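Local coordinates for protein nidogen (Mus musculus, PDB 1NPE) that probably links laminin to other basement-membrane components, binding a partner protein chain through a six-bladed YWTD beta-propeller, at residues A[37-42]-A[51-56]; A[75-80]-A[98-103]; A[94-99]-A[125-130]. One frame throughout, in Å; residues are numbered along the deposited sequence.

Interaction 1 of 3, residues A[37-42]-A[51-56]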
loop_
_atom_site.group_PDB
_atom_site.type_symbol
_atom_site.label_atom_id
_atom_site.label_comp_id
_atom_site.label_asym_id
_atom_site.label_seq_id
_atom_site.Cartn_x
_atom_site.Cartn_y
_atom_site.Cartn_z
ATOM N N VAL A 37 2.462 -7.562 -8.894
ATOM C CA VAL A 37 2.915 -7.361 -7.524
ATOM C C VAL A 37 1.607 -7.311 -6.733
ATOM O O VAL A 37 0.951 -6.266 -6.647
ATOM C CB VAL A 37 3.710 -6.038 -7.342
ATOM C CG1 VAL A 37 4.014 -5.807 -5.868
ATOM C CG2 VAL A 37 5.011 -6.083 -8.141
ATOM N N ILE A 38 1.189 -8.478 -6.248
ATOM C CA ILE A 38 -0.043 -8.616 -5.489
ATOM C C ILE A 38 0.121 -7.954 -4.126
ATOM O O ILE A 38 1.071 -8.244 -3.402
ATOM C CB ILE A 38 -0.399 -10.107 -5.282
ATOM C CG1 ILE A 38 -0.304 -10.871 -6.607
ATOM C CG2 ILE A 38 -1.808 -10.235 -4.718
ATOM C CD1 ILE A 38 -1.419 -10.563 -7.592
ATOM N N ILE A 39 -0.802 -7.064 -3.777
ATOM C CA ILE A 39 -0.722 -6.368 -2.501
ATOM C C ILE A 39 -1.854 -6.744 -1.549
ATOM O O ILE A 39 -1.606 -7.339 -0.502
ATOM C CB ILE A 39 -0.695 -4.841 -2.697
ATOM C CG1 ILE A 39 0.494 -4.441 -3.579
ATOM C CG2 ILE A 39 -0.619 -4.139 -1.348
ATOM C CD1 ILE A 39 1.857 -4.655 -2.928
ATOM N N GLY A 40 -3.089 -6.400 -1.909
ATOM C CA GLY A 40 -4.220 -6.716 -1.053
ATOM C C GLY A 40 -4.896 -8.037 -1.369
ATOM O O GLY A 40 -4.929 -8.456 -2.526
ATOM N N LEU A 41 -5.423 -8.703 -0.342
ATOM C CA LEU A 41 -6.124 -9.971 -0.521
ATOM C C LEU A 41 -7.403 -10.015 0.304
ATOM O O LEU A 41 -7.466 -9.458 1.398
ATOM C CB LEU A 41 -5.253 -11.155 -0.098
ATOM C CG LEU A 41 -4.056 -11.606 -0.941
ATOM C CD1 LEU A 41 -3.386 -12.767 -0.225
ATOM C CD2 LEU A 41 -4.489 -12.021 -2.353
ATOM N N ALA A 42 -8.414 -10.696 -0.221
ATOM C CA ALA A 42 -9.690 -10.858 0.477
ATOM C C ALA A 42 -10.305 -12.182 0.030
ATOM O O ALA A 42 -9.918 -12.740 -1.002
ATOM C CB ALA A 42 -10.637 -9.688 0.181
ATOM N N TYR A 51 -9.926 -12.614 -3.831
ATOM C CA TYR A 51 -9.822 -11.320 -4.503
ATOM C C TYR A 51 -8.466 -10.686 -4.170
ATOM O O TYR A 51 -7.922 -10.907 -3.077
ATOM C CB TYR A 51 -10.953 -10.378 -4.072
ATOM C CG TYR A 51 -12.308 -10.721 -4.648
ATOM C CD1 TYR A 51 -13.018 -11.831 -4.195
ATOM C CD2 TYR A 51 -12.885 -9.933 -5.646
ATOM C CE1 TYR A 51 -14.261 -12.149 -4.719
ATOM C CE2 TYR A 51 -14.135 -10.244 -6.177
ATOM C CZ TYR A 51 -14.813 -11.354 -5.708
ATOM O OH TYR A 51 -16.033 -11.694 -6.237
ATOM N N TRP A 52 -7.938 -9.889 -5.104
ATOM C CA TRP A 52 -6.643 -9.231 -4.911
ATOM C C TRP A 52 -6.489 -7.911 -5.647
ATOM O O TRP A 52 -7.243 -7.598 -6.568
ATOM C CB TRP A 52 -5.489 -10.151 -5.348
ATOM C CG TRP A 52 -5.432 -10.415 -6.845
ATOM C CD1 TRP A 52 -4.951 -9.578 -7.816
ATOM C CD2 TRP A 52 -5.898 -11.585 -7.525
ATOM N NE1 TRP A 52 -5.099 -10.151 -9.056
ATOM C CE2 TRP A 52 -5.677 -11.382 -8.907
ATOM C CE3 TRP A 52 -6.485 -12.786 -7.102
ATOM C CZ2 TRP A 52 -6.023 -12.333 -9.868
ATOM C CZ3 TRP A 52 -6.830 -13.733 -8.059
ATOM C CH2 TRP A 52 -6.598 -13.499 -9.427
ATOM N N THR A 53 -5.492 -7.143 -5.221
ATOM C CA THR A 53 -5.166 -5.879 -5.857
ATOM C C THR A 53 -3.729 -6.007 -6.344
ATOM O O THR A 53 -2.889 -6.633 -5.690
ATOM C CB THR A 53 -5.264 -4.672 -4.896
ATOM O OG1 THR A 53 -4.230 -4.748 -3.904
ATOM C CG2 THR A 53 -6.627 -4.630 -4.228
ATOM N N ASP A 54 -3.469 -5.429 -7.507
ATOM C CA ASP A 54 -2.157 -5.454 -8.131
ATOM C C ASP A 54 -1.732 -4.017 -8.424
ATOM O O ASP A 54 -2.448 -3.289 -9.112
ATOM C CB ASP A 54 -2.241 -6.268 -9.428
ATOM C CG ASP A 54 -1.112 -5.960 -10.384
ATOM O OD1 ASP A 54 -1.398 -5.695 -11.569
ATOM O OD2 ASP A 54 0.056 -5.981 -9.950
ATOM N N ILE A 55 -0.588 -3.607 -7.883
ATOM C CA ILE A 55 -0.078 -2.249 -8.094
ATOM C C ILE A 55 0.812 -2.117 -9.330
ATOM O O ILE A 55 1.272 -1.022 -9.652
ATOM C CB ILE A 55 0.748 -1.756 -6.897
ATOM C CG1 ILE A 55 1.865 -2.760 -6.595
ATOM C CG2 ILE A 55 -0.151 -1.503 -5.705
ATOM C CD1 ILE A 55 2.927 -2.230 -5.674
ATOM N N SER A 56 1.079 -3.242 -9.988
ATOM C CA SER A 56 1.930 -3.277 -11.172
ATOM C C SER A 56 1.258 -2.774 -12.456
ATOM O O SER A 56 1.775 -1.870 -13.113
ATOM C CB SER A 56 2.478 -4.697 -11.375
ATOM O OG SER A 56 3.326 -4.774 -12.503
#
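Asp54 OD2 is gripped from opposite faces of its carboxylate: Val37 N comes in on the anti side, 3.1 Å away. From the other face Ser56 N reaches the same Asp54 OD2 at 2.9 Å, closing an Asx turn. Tyr51, Trp52, Thr53 and Asp54 spell the YWTD motif of this beta-propeller, on strand 49-54, which pairs antiparallel with strand 36-44 of the same blade. The register slips by one between the pairs Ile38-Asp54 and Leu41-Trp52, forming a beta bulge. Ile39 N bonds almost straight to Thr53 O (174°), whereas Gly40 N turns to the side chain, 2.8 Å from Thr53 OG1. That hydroxyl stands between its own N and carbonyl carbon (chi1 68°), facing Gly40 N, and it also bonds Pro81 O of the following blade. A beta carbon on Gly40 would press tightly on Thr53 OG1. On the face of Ile38 and Leu41, Ile38 CD1 makes a CH-pi contact over the five-membered ring of Trp52. Ile55 CD1 packs on Val37 CG1 at 3.7 Å, next to Ile39, where a chain of another protein also packs. Leu41 CD2 touches Trp52 at CB, 3.7 Å away.

Interaction 2 of 3, residues A[75-80]-A[98-103]. With CD (cadmium ion), chain C.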
loop_
_atom_site.group_PDB
_atom_site.type_symbol
_atom_site.label_atom_id
_atom_site.label_comp_id
_atom_site.label_asym_id
_atom_site.label_seq_id
_atom_site.Cartn_x
_atom_site.Cartn_y
_atom_site.Cartn_z
ATOM N N ARG A 75 -9.258 -2.434 -14.387
ATOM C CA ARG A 75 -7.958 -1.951 -14.868
ATOM C C ARG A 75 -7.977 -0.428 -15.012
ATOM O O ARG A 75 -7.032 0.260 -14.619
ATOM C CB ARG A 75 -7.632 -2.516 -16.257
ATOM C CG ARG A 75 -7.768 -4.006 -16.433
ATOM C CD ARG A 75 -7.609 -4.369 -17.909
ATOM N NE ARG A 75 -7.990 -5.756 -18.174
ATOM C CZ ARG A 75 -7.151 -6.785 -18.121
ATOM N NH1 ARG A 75 -5.880 -6.584 -17.817
ATOM N NH2 ARG A 75 -7.586 -8.018 -18.348
ATOM N N GLN A 76 -9.049 0.083 -15.611
ATOM C CA GLN A 76 -9.207 1.514 -15.873
ATOM C C GLN A 76 -9.253 2.391 -14.632
ATOM O O GLN A 76 -9.630 1.938 -13.562
ATOM C CB GLN A 76 -10.489 1.765 -16.683
ATOM C CG GLN A 76 -10.729 0.816 -17.863
ATOM C CD GLN A 76 -9.656 0.892 -18.945
ATOM O OE1 GLN A 76 -9.358 -0.105 -19.608
ATOM N NE2 GLN A 76 -9.079 2.079 -19.135
ATOM N N ASP A 77 -8.854 3.650 -14.795
ATOM C CA ASP A 77 -8.889 4.653 -13.733
ATOM C C ASP A 77 -8.499 4.144 -12.341
ATOM O O ASP A 77 -9.201 4.379 -11.354
ATOM C CB ASP A 77 -10.286 5.292 -13.706
ATOM C CG ASP A 77 -10.352 6.557 -12.857
ATOM O OD1 ASP A 77 -9.377 7.339 -12.827
ATOM O OD2 ASP A 77 -11.405 6.773 -12.224
ATOM N N LEU A 78 -7.374 3.440 -12.279
ATOM C CA LEU A 78 -6.857 2.900 -11.029
ATOM C C LEU A 78 -5.505 3.506 -10.726
ATOM O O LEU A 78 -4.691 3.694 -11.635
ATOM C CB LEU A 78 -6.684 1.384 -11.118
ATOM C CG LEU A 78 -7.816 0.452 -10.696
ATOM C CD1 LEU A 78 -7.332 -0.982 -10.862
ATOM C CD2 LEU A 78 -8.231 0.722 -9.251
ATOM N N GLY A 79 -5.265 3.783 -9.447
ATOM C CA GLY A 79 -3.999 4.346 -9.022
ATOM C C GLY A 79 -3.141 3.269 -8.376
ATOM O O GLY A 79 -2.456 2.507 -9.068
ATOM N N SER A 80 -3.207 3.190 -7.049
ATOM C CA SER A 80 -2.446 2.209 -6.276
ATOM C C SER A 80 -3.354 1.465 -5.279
ATOM O O SER A 80 -3.393 1.792 -4.091
ATOM C CB SER A 80 -1.305 2.907 -5.529
ATOM O OG SER A 80 -0.448 1.966 -4.912
ATOM N N SER A 98 -4.194 4.557 -2.642
ATOM C CA SER A 98 -3.335 5.575 -2.051
ATOM C C SER A 98 -2.714 6.569 -3.034
ATOM O O SER A 98 -1.935 7.441 -2.634
ATOM C CB SER A 98 -2.237 4.904 -1.229
ATOM O OG SER A 98 -1.437 4.092 -2.064
ATOM N N GLN A 99 -3.032 6.414 -4.316
ATOM C CA GLN A 99 -2.534 7.308 -5.362
ATOM C C GLN A 99 -3.657 8.287 -5.706
ATOM O O GLN A 99 -3.477 9.500 -5.587
ATOM C CB GLN A 99 -2.116 6.515 -6.598
ATOM C CG GLN A 99 -1.408 7.332 -7.667
ATOM C CD GLN A 99 -0.930 6.469 -8.825
ATOM O OE1 GLN A 99 -0.106 5.566 -8.644
ATOM N NE2 GLN A 99 -1.460 6.731 -10.019
ATOM N N LEU A 100 -4.811 7.755 -6.114
ATOM C CA LEU A 100 -5.984 8.571 -6.443
ATOM C C LEU A 100 -6.686 9.073 -5.176
ATOM O O LEU A 100 -7.650 9.833 -5.247
ATOM C CB LEU A 100 -6.975 7.778 -7.292
ATOM C CG LEU A 100 -6.467 7.400 -8.679
ATOM C CD1 LEU A 100 -7.576 6.700 -9.444
ATOM C CD2 LEU A 100 -6.019 8.656 -9.413
ATOM N N ASP A 101 -6.204 8.605 -4.028
ATOM C CA ASP A 101 -6.713 8.987 -2.718
ATOM C C ASP A 101 -8.193 8.750 -2.504
ATOM O O ASP A 101 -8.962 9.675 -2.237
ATOM C CB ASP A 101 -6.329 10.435 -2.401
ATOM C CG ASP A 101 -4.820 10.623 -2.287
ATOM O OD1 ASP A 101 -4.102 9.617 -2.090
ATOM O OD2 ASP A 101 -4.348 11.771 -2.410
ATOM N N ARG A 102 -8.591 7.490 -2.581
ATOM C CA ARG A 102 -9.985 7.172 -2.390
ATOM C C ARG A 102 -10.300 5.746 -1.995
ATOM O O ARG A 102 -9.411 4.888 -1.884
ATOM C CB ARG A 102 -10.790 7.582 -3.626
ATOM C CG ARG A 102 -10.363 6.952 -4.923
ATOM C CD ARG A 102 -10.888 7.772 -6.080
ATOM N NE ARG A 102 -11.099 6.949 -7.261
ATOM C CZ ARG A 102 -10.987 7.380 -8.511
ATOM N NH1 ARG A 102 -10.661 8.641 -8.759
ATOM N NH2 ARG A 102 -11.205 6.541 -9.515
ATOM N N ILE A 103 -11.566 5.555 -1.646
ATOM C CA ILE A 103 -12.097 4.263 -1.275
ATOM C C ILE A 103 -13.293 4.072 -2.191
ATOM O O ILE A 103 -14.213 4.888 -2.211
ATOM C CB ILE A 103 -12.533 4.219 0.210
ATOM C CG1 ILE A 103 -11.301 4.297 1.118
ATOM C CG2 ILE A 103 -13.313 2.936 0.497
ATOM C CD1 ILE A 103 -11.622 4.461 2.571
HETATM CD CD CD C . -2.042 9.627 -1.682
HETATM O O HOH W 1 -1.148 10.251 -4.127
HETATM O O HOH W 2 -1.783 11.974 -0.928
HETATM O O HOH W 3 0.343 8.749 -1.016
#
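Gly79 and Ser80 press closely on Gln99 and Leu100, while Asp77 and Arg102 meet at the more open side. In the tight part Gln99 CB stands 3.5 Å from Ser80 N, and the glutamine chain runs on extended past the Gly79 backbone, its NE2 3.6 Å from Gly79 CA. Any beta carbon on Gly79 would collide with Gln99 CB and Leu100 CG. Leu100 CD1 fits beside Gly79 N and comes within 3.4 Å of Asp77 O. Ser98 N gives a 3.2 Å hydrogen bond to Ser80 O. The segment 75-80 is the crossing from the outer strand of one propeller blade to the inner strand of the next, and 98-103 spans the turn after the second strand and the start of the third strand of that next blade, with a G1 beta bulge at Asp101 and Arg102. Asp97, before the turn, ties both together: its OD2 accepts from Gly79 N, its OD1 from Ser80 N and Leu100 N. On the open side, Arg102 NH2 makes a salt bridge to Asp77 OD2 of 2.7 Å. The acid oxygen lies in the guanidinium plane, but the nitrogen sits above the carboxylate, the two planes being turned 61° apart. Leu100 CD1 lies over one guanidinium face, offset toward its rim, and NE of Arg102 pairs with Glu104. On the watery side a cadmium ion is bound by Ser98 O, Val122 O, three waters and Asp101 OD1. The bond from Asp101 OD1 to the cadmium ion is 2.1 Å. One of these waters donates to Gln99 O, another to Asp101 OD2.

Interaction 3 of 3, residues A[94-99]-A[125-130]. With CD (cadmium ion), chain C.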
loop_
_atom_site.group_PDB
_atom_site.type_symbol
_atom_site.label_atom_id
_atom_site.label_comp_id
_atom_site.label_asym_id
_atom_site.label_seq_id
_atom_site.Cartn_x
_atom_site.Cartn_y
_atom_site.Cartn_z
ATOM N N PHE A 94 -14.791 -3.534 -1.827
ATOM C CA PHE A 94 -14.369 -2.214 -1.368
ATOM C C PHE A 94 -12.849 -2.212 -1.476
ATOM O O PHE A 94 -12.219 -3.247 -1.263
ATOM C CB PHE A 94 -14.713 -1.988 0.111
ATOM C CG PHE A 94 -16.186 -1.923 0.412
ATOM C CD1 PHE A 94 -16.809 -0.698 0.625
ATOM C CD2 PHE A 94 -16.935 -3.090 0.557
ATOM C CE1 PHE A 94 -18.162 -0.633 0.986
ATOM C CE2 PHE A 94 -18.283 -3.035 0.917
ATOM C CZ PHE A 94 -18.897 -1.802 1.135
ATOM N N TRP A 95 -12.248 -1.066 -1.791
ATOM C CA TRP A 95 -10.793 -1.024 -1.854
ATOM C C TRP A 95 -10.217 0.356 -1.598
ATOM O O TRP A 95 -10.908 1.369 -1.727
ATOM C CB TRP A 95 -10.261 -1.598 -3.182
ATOM C CG TRP A 95 -10.396 -0.697 -4.378
ATOM C CD1 TRP A 95 -9.472 0.199 -4.838
ATOM C CD2 TRP A 95 -11.481 -0.666 -5.310
ATOM N NE1 TRP A 95 -9.909 0.776 -6.004
ATOM C CE2 TRP A 95 -11.139 0.262 -6.319
ATOM C CE3 TRP A 95 -12.706 -1.340 -5.397
ATOM C CZ2 TRP A 95 -11.978 0.534 -7.407
ATOM C CZ3 TRP A 95 -13.543 -1.068 -6.481
ATOM C CH2 TRP A 95 -13.171 -0.139 -7.471
ATOM N N THR A 96 -8.955 0.379 -1.189
ATOM C CA THR A 96 -8.253 1.622 -0.933
ATOM C C THR A 96 -7.324 1.894 -2.105
ATOM O O THR A 96 -6.808 0.969 -2.729
ATOM C CB THR A 96 -7.404 1.537 0.350
ATOM O OG1 THR A 96 -6.485 0.436 0.245
ATOM C CG2 THR A 96 -8.302 1.339 1.565
ATOM N N ASP A 97 -7.127 3.171 -2.405
ATOM C CA ASP A 97 -6.250 3.597 -3.480
ATOM C C ASP A 97 -5.479 4.771 -2.900
ATOM O O ASP A 97 -6.040 5.842 -2.687
ATOM C CB ASP A 97 -7.068 4.034 -4.698
ATOM C CG ASP A 97 -6.204 4.360 -5.900
ATOM O OD1 ASP A 97 -5.119 4.963 -5.734
ATOM O OD2 ASP A 97 -6.619 4.022 -7.024
ATOM N N SER A 98 -4.194 4.557 -2.642
ATOM C CA SER A 98 -3.335 5.575 -2.051
ATOM C C SER A 98 -2.714 6.569 -3.034
ATOM O O SER A 98 -1.935 7.441 -2.634
ATOM C CB SER A 98 -2.237 4.904 -1.229
ATOM O OG SER A 98 -1.437 4.092 -2.064
ATOM N N GLN A 99 -3.032 6.414 -4.316
ATOM C CA GLN A 99 -2.534 7.308 -5.362
ATOM C C GLN A 99 -3.657 8.287 -5.706
ATOM O O GLN A 99 -3.477 9.500 -5.587
ATOM C CB GLN A 99 -2.116 6.515 -6.598
ATOM C CG GLN A 99 -1.408 7.332 -7.667
ATOM C CD GLN A 99 -0.930 6.469 -8.825
ATOM O OE1 GLN A 99 -0.106 5.566 -8.644
ATOM N NE2 GLN A 99 -1.460 6.731 -10.019
ATOM N N ARG A 125 -4.820 2.207 3.301
ATOM C CA ARG A 125 -4.224 0.931 2.956
ATOM C C ARG A 125 -5.102 -0.213 3.432
ATOM O O ARG A 125 -5.852 -0.775 2.643
ATOM C CB ARG A 125 -2.791 0.842 3.515
ATOM C CG ARG A 125 -2.117 -0.515 3.365
ATOM C CD ARG A 125 -0.634 -0.425 3.679
ATOM N NE ARG A 125 0.126 0.086 2.545
ATOM C CZ ARG A 125 1.377 0.538 2.607
ATOM N NH1 ARG A 125 2.036 0.570 3.764
ATOM N NH2 ARG A 125 1.997 0.878 1.487
ATOM N N GLY A 126 -5.035 -0.534 4.721
ATOM C CA GLY A 126 -5.846 -1.614 5.247
ATOM C C GLY A 126 -7.325 -1.285 5.229
ATOM O O GLY A 126 -7.719 -0.146 5.468
ATOM N N ILE A 127 -8.147 -2.275 4.907
ATOM C CA ILE A 127 -9.596 -2.092 4.885
ATOM C C ILE A 127 -10.316 -3.430 5.076
ATOM O O ILE A 127 -9.934 -4.445 4.496
ATOM C CB ILE A 127 -10.086 -1.383 3.596
ATOM C CG1 ILE A 127 -11.577 -1.057 3.716
ATOM C CG2 ILE A 127 -9.851 -2.256 2.377
ATOM C CD1 ILE A 127 -12.125 -0.248 2.554
ATOM N N VAL A 128 -11.312 -3.433 5.952
ATOM C CA VAL A 128 -12.088 -4.639 6.242
ATOM C C VAL A 128 -13.564 -4.311 6.419
ATOM O O VAL A 128 -13.932 -3.167 6.699
ATOM C CB VAL A 128 -11.611 -5.341 7.545
ATOM C CG1 VAL A 128 -10.223 -5.934 7.361
ATOM C CG2 VAL A 128 -11.622 -4.356 8.718
ATOM N N THR A 129 -14.398 -5.335 6.279
ATOM C CA THR A 129 -15.835 -5.191 6.444
ATOM C C THR A 129 -16.336 -6.110 7.547
ATOM O O THR A 129 -15.646 -7.033 7.972
ATOM C CB THR A 129 -16.611 -5.627 5.187
ATOM O OG1 THR A 129 -16.161 -6.924 4.783
ATOM C CG2 THR A 129 -16.467 -4.632 4.056
ATOM N N ASP A 130 -17.562 -5.836 7.978
ATOM C CA ASP A 130 -18.290 -6.626 8.969
ATOM C C ASP A 130 -19.690 -6.581 8.355
ATOM O O ASP A 130 -20.562 -5.853 8.815
ATOM C CB ASP A 130 -18.280 -5.948 10.346
ATOM C CG ASP A 130 -19.026 -6.762 11.408
ATOM O OD1 ASP A 130 -19.299 -7.964 11.188
ATOM O OD2 ASP A 130 -19.333 -6.194 12.472
HETATM CD CD CD C . -2.042 9.627 -1.682
HETATM O O HOH W 1 -1.148 10.251 -4.127
HETATM O O HOH W 2 -1.783 11.974 -0.928
HETATM O O HOH W 3 0.343 8.749 -1.016
#
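Thr96 reaches across to Arg125, and Phe94 to Ile127 and Thr129, where the second strand of one beta-propeller blade faces the inner strand of the next. The strands run nearly antiparallel (167°), but their axes stay 6.9 Å apart, so side chains rather than backbone pairing join the two sheets. The polar link is one bond: Thr96 OG1 donates to Arg125 O at 2.8 Å, in the carbonyl plane and on a lone pair. With chi1 at 57°, OG1 stands between the threonine's own N and carbonyl carbon and faces Arg125 O. Thr96 belongs to the FWTD sequence of residues 94 to 97, this blade's version of YWTD. Arg125 NE forms a salt bridge with Glu82, and its NH1 bonds the backbone of a chain of another protein. Apolar contacts fill the rest. Thr96 CG2 lies 3.8 Å from Ile127 CB, the two side chains sliding past each other in opposite directions. At Thr96 an alanine would probably leave Arg125 O without its hydroxyl mate and open a gap beside Ile127, where CG2 now packs. Ile127 CD1 reaches Phe94 CB at 4.0 Å, while Leu136, on strand 135-140 next to that of Ile127, touches both residues. Farther along, Thr129 bonds Leu86 O through its hydroxyl, and Thr129 CG2 meets the ring obliquely, 3.9 Å from Phe94 CD2.

Overall arrangement
Interaction 1 lies within one blade, interaction 3 between the sheets of two successive blades, and interaction 2 brings an inter-blade crossing onto a strand turn. Interactions 1 and 3 are buried, the first rich in backbone bonds, the third held by side chains. Interaction 2, its centre about 17 Å from that of the chain, is only partly buried and adds a salt bridge and a hydrated metal ion. Interactions 2 and 3 share Ser98 and Gln99 and draw on adjacent strands, 92-97 and 102-107, of one sheet; interaction 1 touches interaction 2 where Ile55 CG2 packs 3.6 Å from Ser80 OG. The YWTD threonine bonds a carbonyl of the following blade at both Thr53 and Thr96.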